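Local coordinates for WGR domain-containing protein (Bacteroides fragilis, PDB 2RA8) that is of unknown function but joins an N-terminal WGR domain to a leucine-rich repeat array, a fold that in other proteins commonly serves protein recognition, at residues A[284-289]-A[312-317]; A[295-300]-A[321-326]; A[301-306]-A[329-334]; A[317-322]-A[335-340]. One frame throughout, in Å; residues are numbered along the deposited sequence.

Contact 1 of 4, residues A[284-289]-A[312-317]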
loop_
_atom_site.group_PDB
_atom_site.type_symbol
_atom_site.label_atom_id
_atom_site.label_comp_id
_atom_site.label_asym_id
_atom_site.label_seq_id
_atom_site.Cartn_x
_atom_site.Cartn_y
_atom_site.Cartn_z
HETATM N N MSE A 284 16.299 15.590 10.095
HETATM C CA MSE A 284 16.728 16.012 8.768
HETATM C C MSE A 284 16.022 15.028 7.864
HETATM O O MSE A 284 16.258 13.829 7.933
HETATM C CB MSE A 284 18.242 15.870 8.618
HETATM C CG MSE A 284 18.768 16.250 7.250
HETATM SE SE MSE A 284 20.668 15.888 7.078
HETATM C CE MSE A 284 20.643 14.930 5.412
ATOM N N ASP A 285 15.146 15.537 7.016
ATOM C CA ASP A 285 14.342 14.707 6.127
ATOM C C ASP A 285 14.808 14.869 4.704
ATOM O O ASP A 285 14.618 15.919 4.101
ATOM C CB ASP A 285 12.880 15.147 6.246
ATOM C CG ASP A 285 11.891 14.121 5.717
ATOM O OD1 ASP A 285 12.257 13.259 4.883
ATOM O OD2 ASP A 285 10.720 14.203 6.140
ATOM N N ILE A 286 15.436 13.829 4.167
ATOM C CA ILE A 286 15.939 13.845 2.805
ATOM C C ILE A 286 15.534 12.560 2.151
ATOM O O ILE A 286 16.349 11.858 1.559
ATOM C CB ILE A 286 17.473 13.977 2.778
ATOM C CG1 ILE A 286 18.106 12.927 3.695
ATOM C CG2 ILE A 286 17.879 15.382 3.226
ATOM C CD1 ILE A 286 19.557 12.623 3.375
ATOM N N SER A 287 14.248 12.254 2.257
ATOM C CA SER A 287 13.688 11.031 1.696
ATOM C C SER A 287 13.069 11.186 0.334
ATOM O O SER A 287 13.070 12.269 -0.253
ATOM C CB SER A 287 12.629 10.486 2.647
ATOM O OG SER A 287 11.625 11.459 2.872
ATOM N N ALA A 288 12.549 10.070 -0.168
ATOM C CA ALA A 288 11.853 9.992 -1.447
ATOM C C ALA A 288 12.554 10.473 -2.687
ATOM O O ALA A 288 11.916 10.582 -3.740
ATOM C CB ALA A 288 10.503 10.698 -1.327
ATOM N N GLY A 289 13.853 10.750 -2.608
ATOM C CA GLY A 289 14.558 11.241 -3.784
ATOM C C GLY A 289 15.727 10.405 -4.274
ATOM O O GLY A 289 15.950 9.276 -3.811
ATOM N N ILE A 312 17.432 10.920 10.942
ATOM C CA ILE A 312 17.738 11.330 9.585
ATOM C C ILE A 312 16.968 10.370 8.723
ATOM O O ILE A 312 17.285 9.180 8.673
ATOM C CB ILE A 312 19.239 11.227 9.269
ATOM C CG1 ILE A 312 20.041 12.137 10.213
ATOM C CG2 ILE A 312 19.483 11.633 7.821
ATOM C CD1 ILE A 312 21.551 12.144 9.931
ATOM N N ASN A 313 15.928 10.878 8.069
ATOM C CA ASN A 313 15.080 10.066 7.212
ATOM C C ASN A 313 15.579 10.021 5.792
ATOM O O ASN A 313 15.611 11.036 5.101
ATOM C CB ASN A 313 13.636 10.597 7.238
ATOM C CG ASN A 313 12.672 9.704 6.478
ATOM O OD1 ASN A 313 12.863 8.490 6.404
ATOM N ND2 ASN A 313 11.617 10.299 5.925
HETATM N N MSE A 314 15.977 8.830 5.354
HETATM C CA MSE A 314 16.470 8.624 3.995
HETATM C C MSE A 314 15.682 7.513 3.341
HETATM O O MSE A 314 16.170 6.821 2.446
HETATM C CB MSE A 314 17.958 8.270 4.022
HETATM C CG MSE A 314 18.837 9.377 4.614
HETATM SE SE MSE A 314 20.741 8.959 4.669
HETATM C CE MSE A 314 20.857 8.237 6.451
ATOM N N LYS A 315 14.446 7.341 3.800
ATOM C CA LYS A 315 13.552 6.314 3.276
ATOM C C LYS A 315 13.332 6.569 1.809
ATOM O O LYS A 315 12.873 7.636 1.421
ATOM C CB LYS A 315 12.241 6.346 4.054
ATOM C CG LYS A 315 11.310 5.174 3.814
ATOM C CD LYS A 315 10.289 5.096 4.944
ATOM C CE LYS A 315 9.024 4.368 4.522
ATOM N NZ LYS A 315 9.313 3.012 3.992
ATOM N N TYR A 316 13.652 5.562 0.997
ATOM C CA TYR A 316 13.594 5.608 -0.471
ATOM C C TYR A 316 14.826 6.369 -0.892
ATOM O O TYR A 316 14.902 7.598 -0.762
ATOM C CB TYR A 316 12.335 6.299 -1.029
ATOM C CG TYR A 316 12.275 6.239 -2.553
ATOM C CD1 TYR A 316 12.951 7.182 -3.333
ATOM C CD2 TYR A 316 11.640 5.181 -3.211
ATOM C CE1 TYR A 316 13.007 7.070 -4.722
ATOM C CE2 TYR A 316 11.694 5.062 -4.611
ATOM C CZ TYR A 316 12.382 6.010 -5.351
ATOM O OH TYR A 316 12.472 5.906 -6.723
ATOM N N ASN A 317 15.808 5.627 -1.393
ATOM C CA ASN A 317 17.082 6.208 -1.796
ATOM C C ASN A 317 17.784 5.354 -2.827
ATOM O O ASN A 317 17.245 4.356 -3.306
ATOM C CB ASN A 317 17.984 6.328 -0.565
ATOM C CG ASN A 317 18.283 4.975 0.065
ATOM O OD1 ASN A 317 18.924 4.121 -0.549
ATOM N ND2 ASN A 317 17.812 4.770 1.291
HETATM O O HOH W 1 16.063 10.295 -0.502
#
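Met284 and Ile312, the former a selenomethionine, lie level with each other on two parallel strands of the leucine-rich repeat sheet. Asn313 N donates to Met284 O at 3.0 Å, and Asn313 O in turn accepts from Ile286 N, the alternation expected when one residue bonds both ways in a parallel pair. The tight side is apolar. Ile286 runs beside selenomethionine Met314, pointing the same way, with Ile286 CD1 3.5 Å from Met314 CG; beta-branched and unbranched chains suit this layer because they fill it without polar groups. Past the strands the pairing persists: Ala288 N reaches Lys315 O at 2.9 Å and 178°. Chi1 of -176° puts CG of Tyr316 anti to its backbone N; ring atom CD1 lies 3.4 Å from Ala288 C. A water takes the N-H of Gly289 and also lies 2.9 Å from Tyr316 O.

The other face is polar and opens toward solvent at partly exposed Asn313 and exposed Lys315. Asp285 OD1 receives Ser287 OG on its syn lone pair at 2.8 Å, and Asn313 ND2 from above the carboxylate plane at 3.2 Å with a bent N-H angle of 137°, probably the weaker of the two grips. Asn313 OD1 accepts from Lys315 N in an Asx turn, while Lys315 extends outward to a salt bridge with Asp339.

Trp256, on the preceding strand 256-260, binds the second oxygen of Asp285. Helix 265-274 covers Met284 and Ile286 through Phe272, and strand 334-336 flanks Ile312 and Met314 through Ile335.

Contact 2 of 4, residues A[295-300]-A[321-326]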
loop_
_atom_site.group_PDB
_atom_site.type_symbol
_atom_site.label_atom_id
_atom_site.label_comp_id
_atom_site.label_asym_id
_atom_site.label_seq_id
_atom_site.Cartn_x
_atom_site.Cartn_y
_atom_site.Cartn_z
ATOM N N GLY A 295 25.921 11.698 -1.729
ATOM C CA GLY A 295 25.116 12.545 -0.872
ATOM C C GLY A 295 25.358 12.144 0.570
ATOM O O GLY A 295 25.621 12.992 1.429
ATOM N N ALA A 296 25.271 10.843 0.839
ATOM C CA ALA A 296 25.491 10.317 2.186
ATOM C C ALA A 296 26.897 10.616 2.631
ATOM O O ALA A 296 27.158 10.855 3.811
ATOM C CB ALA A 296 25.254 8.820 2.205
ATOM N N ARG A 297 27.811 10.591 1.668
ATOM C CA ARG A 297 29.224 10.864 1.895
ATOM C C ARG A 297 29.400 12.151 2.676
ATOM O O ARG A 297 30.172 12.219 3.640
ATOM C CB ARG A 297 29.932 11.008 0.545
ATOM C CG ARG A 297 31.182 10.164 0.342
ATOM C CD ARG A 297 32.314 10.570 1.266
ATOM N NE ARG A 297 32.339 9.785 2.498
ATOM C CZ ARG A 297 32.481 8.462 2.539
ATOM N NH1 ARG A 297 32.605 7.770 1.413
ATOM N NH2 ARG A 297 32.520 7.827 3.705
ATOM N N LEU A 298 28.684 13.187 2.249
ATOM C CA LEU A 298 28.770 14.486 2.900
ATOM C C LEU A 298 28.456 14.381 4.371
ATOM O O LEU A 298 29.137 14.984 5.207
ATOM C CB LEU A 298 27.814 15.477 2.234
ATOM C CG LEU A 298 27.922 15.657 0.711
ATOM C CD1 LEU A 298 26.884 16.658 0.269
ATOM C CD2 LEU A 298 29.309 16.128 0.312
ATOM N N LEU A 299 27.425 13.608 4.700
ATOM C CA LEU A 299 27.035 13.429 6.090
ATOM C C LEU A 299 28.164 12.842 6.878
ATOM O O LEU A 299 28.504 13.341 7.954
ATOM C CB LEU A 299 25.829 12.499 6.203
ATOM C CG LEU A 299 24.506 12.991 5.630
ATOM C CD1 LEU A 299 23.529 11.826 5.573
ATOM C CD2 LEU A 299 23.961 14.126 6.487
ATOM N N LEU A 300 28.750 11.770 6.351
ATOM C CA LEU A 300 29.862 11.096 7.018
ATOM C C LEU A 300 31.088 11.971 7.169
ATOM O O LEU A 300 31.846 11.805 8.124
ATOM C CB LEU A 300 30.245 9.814 6.268
ATOM C CG LEU A 300 29.216 8.687 6.292
ATOM C CD1 LEU A 300 29.682 7.540 5.409
ATOM C CD2 LEU A 300 29.010 8.220 7.720
ATOM N N ASP A 321 24.747 -0.865 -0.638
ATOM C CA ASP A 321 24.726 -1.532 0.655
ATOM C C ASP A 321 25.946 -1.203 1.475
ATOM O O ASP A 321 25.872 -1.123 2.699
ATOM C CB ASP A 321 24.589 -3.057 0.518
ATOM C CG ASP A 321 25.296 -3.612 -0.697
ATOM O OD1 ASP A 321 26.381 -3.106 -1.054
ATOM O OD2 ASP A 321 24.763 -4.578 -1.286
ATOM N N GLU A 322 27.077 -0.993 0.816
ATOM C CA GLU A 322 28.301 -0.672 1.537
ATOM C C GLU A 322 28.176 0.665 2.235
ATOM O O GLU A 322 28.641 0.825 3.369
ATOM C CB GLU A 322 29.488 -0.668 0.574
ATOM C CG GLU A 322 29.570 -1.945 -0.261
ATOM C CD GLU A 322 30.857 -2.058 -1.059
ATOM O OE1 GLU A 322 31.180 -1.114 -1.812
ATOM O OE2 GLU A 322 31.541 -3.096 -0.935
HETATM N N MSE A 323 27.538 1.629 1.572
HETATM C CA MSE A 323 27.342 2.959 2.153
HETATM C C MSE A 323 26.348 2.902 3.292
HETATM O O MSE A 323 26.513 3.584 4.316
HETATM C CB MSE A 323 26.851 3.949 1.084
HETATM C CG MSE A 323 26.479 5.324 1.631
HETATM SE SE MSE A 323 27.912 6.197 2.618
HETATM C CE MSE A 323 28.879 6.938 1.113
ATOM N N LYS A 324 25.307 2.089 3.132
ATOM C CA LYS A 324 24.310 1.940 4.182
ATOM C C LYS A 324 24.931 1.314 5.412
ATOM O O LYS A 324 24.589 1.680 6.537
ATOM C CB LYS A 324 23.110 1.107 3.687
ATOM C CG LYS A 324 22.176 1.877 2.743
ATOM C CD LYS A 324 20.966 1.046 2.307
ATOM C CE LYS A 324 21.367 -0.025 1.301
ATOM N NZ LYS A 324 20.221 -0.893 0.906
ATOM N N LYS A 325 25.866 0.383 5.219
ATOM C CA LYS A 325 26.540 -0.246 6.356
ATOM C C LYS A 325 27.346 0.810 7.079
ATOM O O LYS A 325 27.309 0.905 8.304
ATOM C CB LYS A 325 27.507 -1.342 5.895
ATOM C CG LYS A 325 26.888 -2.484 5.111
ATOM C CD LYS A 325 26.052 -3.411 5.978
ATOM C CE LYS A 325 25.522 -4.579 5.148
ATOM N NZ LYS A 325 24.787 -5.586 5.960
ATOM N N GLU A 326 28.082 1.609 6.308
ATOM C CA GLU A 326 28.923 2.669 6.862
ATOM C C GLU A 326 28.096 3.659 7.625
ATOM O O GLU A 326 28.437 4.036 8.746
ATOM C CB GLU A 326 29.666 3.406 5.750
ATOM C CG GLU A 326 30.974 4.038 6.212
ATOM C CD GLU A 326 31.690 4.793 5.106
ATOM O OE1 GLU A 326 31.649 4.330 3.947
ATOM O OE2 GLU A 326 32.306 5.841 5.397
#
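Ala296 opens the contact by setting its CB 3.7 Å from CG of Met323, a selenomethionine on the neighbouring helix. A methyl group suits the spot, since it lets the long side chain from across reach in close to the helix backbone. Met323 starts with CG anti to its backbone N (chi1 174°), then bends at both later torsions, and its terminal CE comes to Arg297.

Arg297 meets that methyl with a flat face: CE lies over one side of the guanidinium, toward its rim, 3.8 Å from NH1. The edge of the same group faces Glu326, whose OE2 lies in the guanidinium plane, 2.6 Å from Arg297 NH2. The salt bridge is short but its hydrogen bond is weak, bent to 120° at the hydrogen, with the two side chains crossing at about a right angle. An arginine can do both jobs, apolar face and charged edge, at a partly exposed helix margin. The two helices lie side by side on the helical face of the leucine-rich repeat domain, away from its parallel sheet; their segments run 22° from parallel with axes 10.7 Å apart at closest. Asp321, near the start of the second helix, bonds through its backbone N to Asp321 OD2 of the second subunit.

One turn further, Leu300 points toward the other helix. Its CD1 touches Met323 SE at 3.6 Å and sits close against Glu326 OE2, at 3.1 Å, where the apolar contact meets the charged margin, while Leu327 and Ser330 pack against Leu300 beyond the segment.

Contact 3 of 4, residues A[301-306]-A[329-334]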
loop_
_atom_site.group_PDB
_atom_site.type_symbol
_atom_site.label_atom_id
_atom_site.label_comp_id
_atom_site.label_asym_id
_atom_site.label_seq_id
_atom_site.Cartn_x
_atom_site.Cartn_y
_atom_site.Cartn_z
ATOM N N ASP A 301 31.294 12.897 6.230
ATOM C CA ASP A 301 32.437 13.812 6.284
ATOM C C ASP A 301 32.166 14.957 7.230
ATOM O O ASP A 301 33.028 15.809 7.450
ATOM C CB ASP A 301 32.740 14.418 4.899
ATOM C CG ASP A 301 33.286 13.399 3.902
ATOM O OD1 ASP A 301 33.943 12.426 4.323
ATOM O OD2 ASP A 301 33.075 13.591 2.687
ATOM N N HIS A 302 30.961 14.991 7.790
ATOM C CA HIS A 302 30.571 16.064 8.700
ATOM C C HIS A 302 29.704 15.578 9.828
ATOM O O HIS A 302 28.667 16.177 10.115
ATOM C CB HIS A 302 29.807 17.140 7.932
ATOM C CG HIS A 302 30.633 17.864 6.921
ATOM N ND1 HIS A 302 31.647 18.731 7.273
ATOM C CD2 HIS A 302 30.598 17.855 5.567
ATOM C CE1 HIS A 302 32.199 19.225 6.179
ATOM N NE2 HIS A 302 31.581 18.710 5.130
ATOM N N VAL A 303 30.111 14.490 10.475
ATOM C CA VAL A 303 29.340 13.942 11.587
ATOM C C VAL A 303 29.189 14.976 12.679
ATOM O O VAL A 303 28.188 15.001 13.393
ATOM C CB VAL A 303 30.026 12.695 12.178
ATOM C CG1 VAL A 303 29.125 12.048 13.213
ATOM C CG2 VAL A 303 30.360 11.710 11.064
ATOM N N ASP A 304 30.187 15.845 12.806
ATOM C CA ASP A 304 30.178 16.891 13.824
ATOM C C ASP A 304 28.954 17.777 13.762
ATOM O O ASP A 304 28.395 18.148 14.794
ATOM C CB ASP A 304 31.445 17.756 13.702
ATOM C CG ASP A 304 31.542 18.474 12.362
ATOM O OD1 ASP A 304 31.294 17.831 11.316
ATOM O OD2 ASP A 304 31.880 19.679 12.353
ATOM N N LYS A 305 28.525 18.116 12.550
ATOM C CA LYS A 305 27.360 18.977 12.368
ATOM C C LYS A 305 26.023 18.313 12.550
ATOM O O LYS A 305 25.025 18.996 12.778
ATOM C CB LYS A 305 27.369 19.605 10.974
ATOM C CG LYS A 305 28.491 20.580 10.720
ATOM C CD LYS A 305 28.359 21.172 9.336
ATOM C CE LYS A 305 29.421 22.221 9.076
ATOM N NZ LYS A 305 29.245 22.839 7.732
ATOM N N ILE A 306 25.977 16.988 12.461
ATOM C CA ILE A 306 24.704 16.289 12.577
ATOM C C ILE A 306 24.508 15.355 13.748
ATOM O O ILE A 306 23.389 14.898 13.989
ATOM C CB ILE A 306 24.406 15.498 11.282
ATOM C CG1 ILE A 306 25.444 14.388 11.087
ATOM C CG2 ILE A 306 24.409 16.443 10.101
ATOM C CD1 ILE A 306 25.125 13.442 9.943
ATOM N N LYS A 329 26.855 2.172 10.939
ATOM C CA LYS A 329 27.886 2.111 11.971
ATOM C C LYS A 329 28.510 3.430 12.366
ATOM O O LYS A 329 28.903 3.602 13.520
ATOM C CB LYS A 329 29.002 1.156 11.536
ATOM C CG LYS A 329 29.921 0.721 12.667
ATOM C CD LYS A 329 31.072 -0.131 12.154
ATOM C CE LYS A 329 31.811 -0.809 13.302
ATOM N NZ LYS A 329 32.292 0.165 14.320
ATOM N N SER A 330 28.610 4.363 11.423
ATOM C CA SER A 330 29.219 5.660 11.701
ATOM C C SER A 330 28.288 6.724 12.258
ATOM O O SER A 330 28.751 7.693 12.858
ATOM C CB SER A 330 29.900 6.199 10.439
ATOM O OG SER A 330 30.934 5.329 10.007
ATOM N N LEU A 331 26.981 6.568 12.070
ATOM C CA LEU A 331 26.038 7.556 12.600
ATOM C C LEU A 331 25.437 7.074 13.898
ATOM O O LEU A 331 24.910 5.968 13.977
ATOM C CB LEU A 331 24.940 7.862 11.568
ATOM C CG LEU A 331 25.445 8.554 10.289
ATOM C CD1 LEU A 331 24.278 8.914 9.388
ATOM C CD2 LEU A 331 26.220 9.813 10.659
ATOM N N PRO A 332 25.511 7.903 14.955
ATOM C CA PRO A 332 24.976 7.549 16.274
ATOM C C PRO A 332 23.484 7.597 16.486
ATOM O O PRO A 332 22.980 6.974 17.417
ATOM C CB PRO A 332 25.707 8.513 17.205
ATOM C CG PRO A 332 25.807 9.748 16.363
ATOM C CD PRO A 332 26.235 9.189 15.015
HETATM N N MSE A 333 22.754 8.319 15.644
HETATM C CA MSE A 333 21.311 8.406 15.841
HETATM C C MSE A 333 20.523 7.520 14.917
HETATM O O MSE A 333 21.065 6.876 14.019
HETATM C CB MSE A 333 20.829 9.853 15.679
HETATM C CG MSE A 333 20.593 10.304 14.242
HETATM SE SE MSE A 333 22.141 10.199 13.093
HETATM C CE MSE A 333 23.126 11.705 13.793
ATOM N N LYS A 334 19.219 7.485 15.146
ATOM C CA LYS A 334 18.324 6.677 14.342
ATOM C C LYS A 334 18.294 7.193 12.930
ATOM O O LYS A 334 18.262 8.405 12.707
ATOM C CB LYS A 334 16.915 6.728 14.941
ATOM C CG LYS A 334 15.865 5.925 14.190
ATOM C CD LYS A 334 14.514 6.004 14.894
ATOM C CE LYS A 334 13.470 5.136 14.205
ATOM N NZ LYS A 334 13.243 5.547 12.794
#
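Val303 O accepts the N-H of Ile306 at 3.1 Å, in a short turn whose two end residues, Val303 and Ile306, both direct their CB toward the segment 329-334. The turn lies on the helical side of the leucine-rich repeat domain; across from it helix 321-330 ends and the chain heads for strand 334-336. Leu331 is the first residue there to leave helical backbone angles, and Pro332, which has no N-H to offer, suits such a helix exit.

The contact is made of apolar groups. Ile306 holds CG1 between its backbone N and carbonyl carbon (chi1 65°), and CD1 continues outward in an extended chain to within 3.9 Å of Leu331 CD2, the two side chains crossing at a slant. Val303 touches more lightly: its CG1 lies 4.4 Å from Pro332 CD, at the partly exposed margin. A valine is adequate at this margin, whereas the buried positions carry the longer isoleucine and leucine. Ile306 also packs against Leu299, Leu273 and Ile312, which places it where two helices and a strand converge.

Selenomethionine Met333 completes the contact. Its chain bends at both later torsions, a flexibility that suits it to curl back over a neighbouring backbone, and its terminal CE comes to 3.2 Å from Ile306 O.

Contact 4 of 4, residues A[317-322]-A[335-340]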
loop_
_atom_site.group_PDB
_atom_site.type_symbol
_atom_site.label_atom_id
_atom_site.label_comp_id
_atom_site.label_asym_id
_atom_site.label_seq_id
_atom_site.Cartn_x
_atom_site.Cartn_y
_atom_site.Cartn_z
ATOM N N ASN A 317 15.808 5.627 -1.393
ATOM C CA ASN A 317 17.082 6.208 -1.796
ATOM C C ASN A 317 17.784 5.354 -2.827
ATOM O O ASN A 317 17.245 4.356 -3.306
ATOM C CB ASN A 317 17.984 6.328 -0.565
ATOM C CG ASN A 317 18.283 4.975 0.065
ATOM O OD1 ASN A 317 18.924 4.121 -0.549
ATOM N ND2 ASN A 317 17.812 4.770 1.291
ATOM N N TYR A 318 19.007 5.743 -3.164
ATOM C CA TYR A 318 19.808 5.008 -4.132
ATOM C C TYR A 318 21.193 4.790 -3.560
ATOM O O TYR A 318 22.192 4.939 -4.256
ATOM C CB TYR A 318 19.893 5.781 -5.462
ATOM C CG TYR A 318 18.711 5.592 -6.392
ATOM C CD1 TYR A 318 18.693 4.556 -7.328
ATOM C CD2 TYR A 318 17.614 6.452 -6.344
ATOM C CE1 TYR A 318 17.608 4.384 -8.198
ATOM C CE2 TYR A 318 16.527 6.288 -7.207
ATOM C CZ TYR A 318 16.534 5.257 -8.127
ATOM O OH TYR A 318 15.469 5.109 -8.982
ATOM N N LEU A 319 21.246 4.449 -2.274
ATOM C CA LEU A 319 22.507 4.184 -1.593
ATOM C C LEU A 319 22.929 2.752 -1.847
ATOM O O LEU A 319 22.089 1.881 -2.080
ATOM C CB LEU A 319 22.358 4.377 -0.083
ATOM C CG LEU A 319 21.947 5.757 0.442
ATOM C CD1 LEU A 319 21.887 5.710 1.958
ATOM C CD2 LEU A 319 22.941 6.816 -0.025
ATOM N N SER A 320 24.233 2.497 -1.804
ATOM C CA SER A 320 24.752 1.147 -2.008
ATOM C C SER A 320 24.724 0.466 -0.663
ATOM O O SER A 320 24.673 1.140 0.371
ATOM C CB SER A 320 26.193 1.204 -2.532
ATOM O OG SER A 320 27.064 1.787 -1.579
ATOM N N ASP A 321 24.747 -0.865 -0.638
ATOM C CA ASP A 321 24.726 -1.532 0.655
ATOM C C ASP A 321 25.946 -1.203 1.475
ATOM O O ASP A 321 25.872 -1.123 2.699
ATOM C CB ASP A 321 24.589 -3.057 0.518
ATOM C CG ASP A 321 25.296 -3.612 -0.697
ATOM O OD1 ASP A 321 26.381 -3.106 -1.054
ATOM O OD2 ASP A 321 24.763 -4.578 -1.286
ATOM N N GLU A 322 27.077 -0.993 0.816
ATOM C CA GLU A 322 28.301 -0.672 1.537
ATOM C C GLU A 322 28.176 0.665 2.235
ATOM O O GLU A 322 28.641 0.825 3.369
ATOM C CB GLU A 322 29.488 -0.668 0.574
ATOM C CG GLU A 322 29.570 -1.945 -0.261
ATOM C CD GLU A 322 30.857 -2.058 -1.059
ATOM O OE1 GLU A 322 31.180 -1.114 -1.812
ATOM O OE2 GLU A 322 31.541 -3.096 -0.935
ATOM N N ILE A 335 18.329 6.278 11.964
ATOM C CA ILE A 335 18.255 6.660 10.561
ATOM C C ILE A 335 17.439 5.638 9.832
ATOM O O ILE A 335 17.376 4.474 10.233
ATOM C CB ILE A 335 19.652 6.749 9.882
ATOM C CG1 ILE A 335 20.338 5.380 9.896
ATOM C CG2 ILE A 335 20.513 7.797 10.588
ATOM C CD1 ILE A 335 21.596 5.313 9.039
ATOM N N ASP A 336 16.782 6.066 8.762
ATOM C CA ASP A 336 15.982 5.158 7.968
ATOM C C ASP A 336 16.536 5.160 6.565
ATOM O O ASP A 336 16.360 6.121 5.811
ATOM C CB ASP A 336 14.519 5.596 7.937
ATOM C CG ASP A 336 13.613 4.534 7.337
ATOM O OD1 ASP A 336 14.073 3.814 6.424
ATOM O OD2 ASP A 336 12.442 4.432 7.771
ATOM N N VAL A 337 17.221 4.081 6.207
ATOM C CA VAL A 337 17.799 3.975 4.876
ATOM C C VAL A 337 17.076 2.927 4.069
ATOM O O VAL A 337 17.575 2.467 3.047
ATOM C CB VAL A 337 19.307 3.638 4.954
ATOM C CG1 VAL A 337 20.090 4.875 5.348
ATOM C CG2 VAL A 337 19.545 2.539 5.982
ATOM N N SER A 338 15.875 2.573 4.522
ATOM C CA SER A 338 15.049 1.560 3.870
ATOM C C SER A 338 14.593 1.959 2.496
ATOM O O SER A 338 14.749 3.106 2.086
ATOM C CB SER A 338 13.808 1.250 4.726
ATOM O OG SER A 338 12.833 2.279 4.620
ATOM N N ASP A 339 14.011 0.995 1.785
ATOM C CA ASP A 339 13.504 1.196 0.435
ATOM C C ASP A 339 14.519 1.673 -0.563
ATOM O O ASP A 339 14.203 2.463 -1.458
ATOM C CB ASP A 339 12.309 2.153 0.452
ATOM C CG ASP A 339 11.004 1.445 0.789
ATOM O OD1 ASP A 339 10.554 0.613 -0.028
ATOM O OD2 ASP A 339 10.431 1.714 1.867
ATOM N N SER A 340 15.752 1.200 -0.422
ATOM C CA SER A 340 16.804 1.563 -1.356
ATOM C C SER A 340 16.423 1.001 -2.698
ATOM O O SER A 340 15.887 -0.102 -2.788
ATOM C CB SER A 340 18.154 0.963 -0.928
ATOM O OG SER A 340 18.612 1.528 0.286
#
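This is a polar bridge between the loops that follow strands 311-313 and 334-336, built on the buried amide of Asn317. Chi1 of 61° sets CG between the backbone N and carbonyl carbon, and the amide beyond it meets the loop 337-340. Asn317 ND2 donates to Val337 O at 2.9 Å; the oxygen lies in the amide plane, although the nitrogen comes from well above the carbonyl plane of Val337. ND2 also donates to Met314 O in its own loop. Asn317 OD1 is gripped twice, by Leu319 N at 2.9 Å and 171° in an Asx turn, and by Ser340 OG at 2.7 Å. Asparagine suits the site because it has both donors and an acceptor, and so serves backbone groups of two turns.

Beside it Leu319 CD1 meets Val337 CG1 at 3.9 Å, the side chains crossing at about a right angle. On the outer loop Asp336 OD1 takes both Ser338 N and Ser338 OG, which pins the turn; Val337 also packs on Glu342 of the second subunit. The spacing of Ile312, Met314, Asn317 and Leu319 matches the LxLxxNxL signature, and the bridging amide is the asparagine hallmark of leucine-rich repeats.

How the contacts relate
Contact 1 is the most buried of the four and pairs neighbouring strands, so backbone hydrogen bonds dominate it. Contact 4 continues the same side-by-side stacking in the loops, where a side-chain amide takes over from strand pairing; the two share Asn317, and the salt bridge from Lys315 to Asp339 links them. Contacts 2 and 3 lie on the helical side, only partly buried, and both use helix 321-330, relying on apolar groups; contact 2 adds a charged pair at its margin. Leu299 joins the layers, touching Met284 and Met314 of contact 1 and Ile306 of contact 3. Contacts 2 and 4 also border the second subunit.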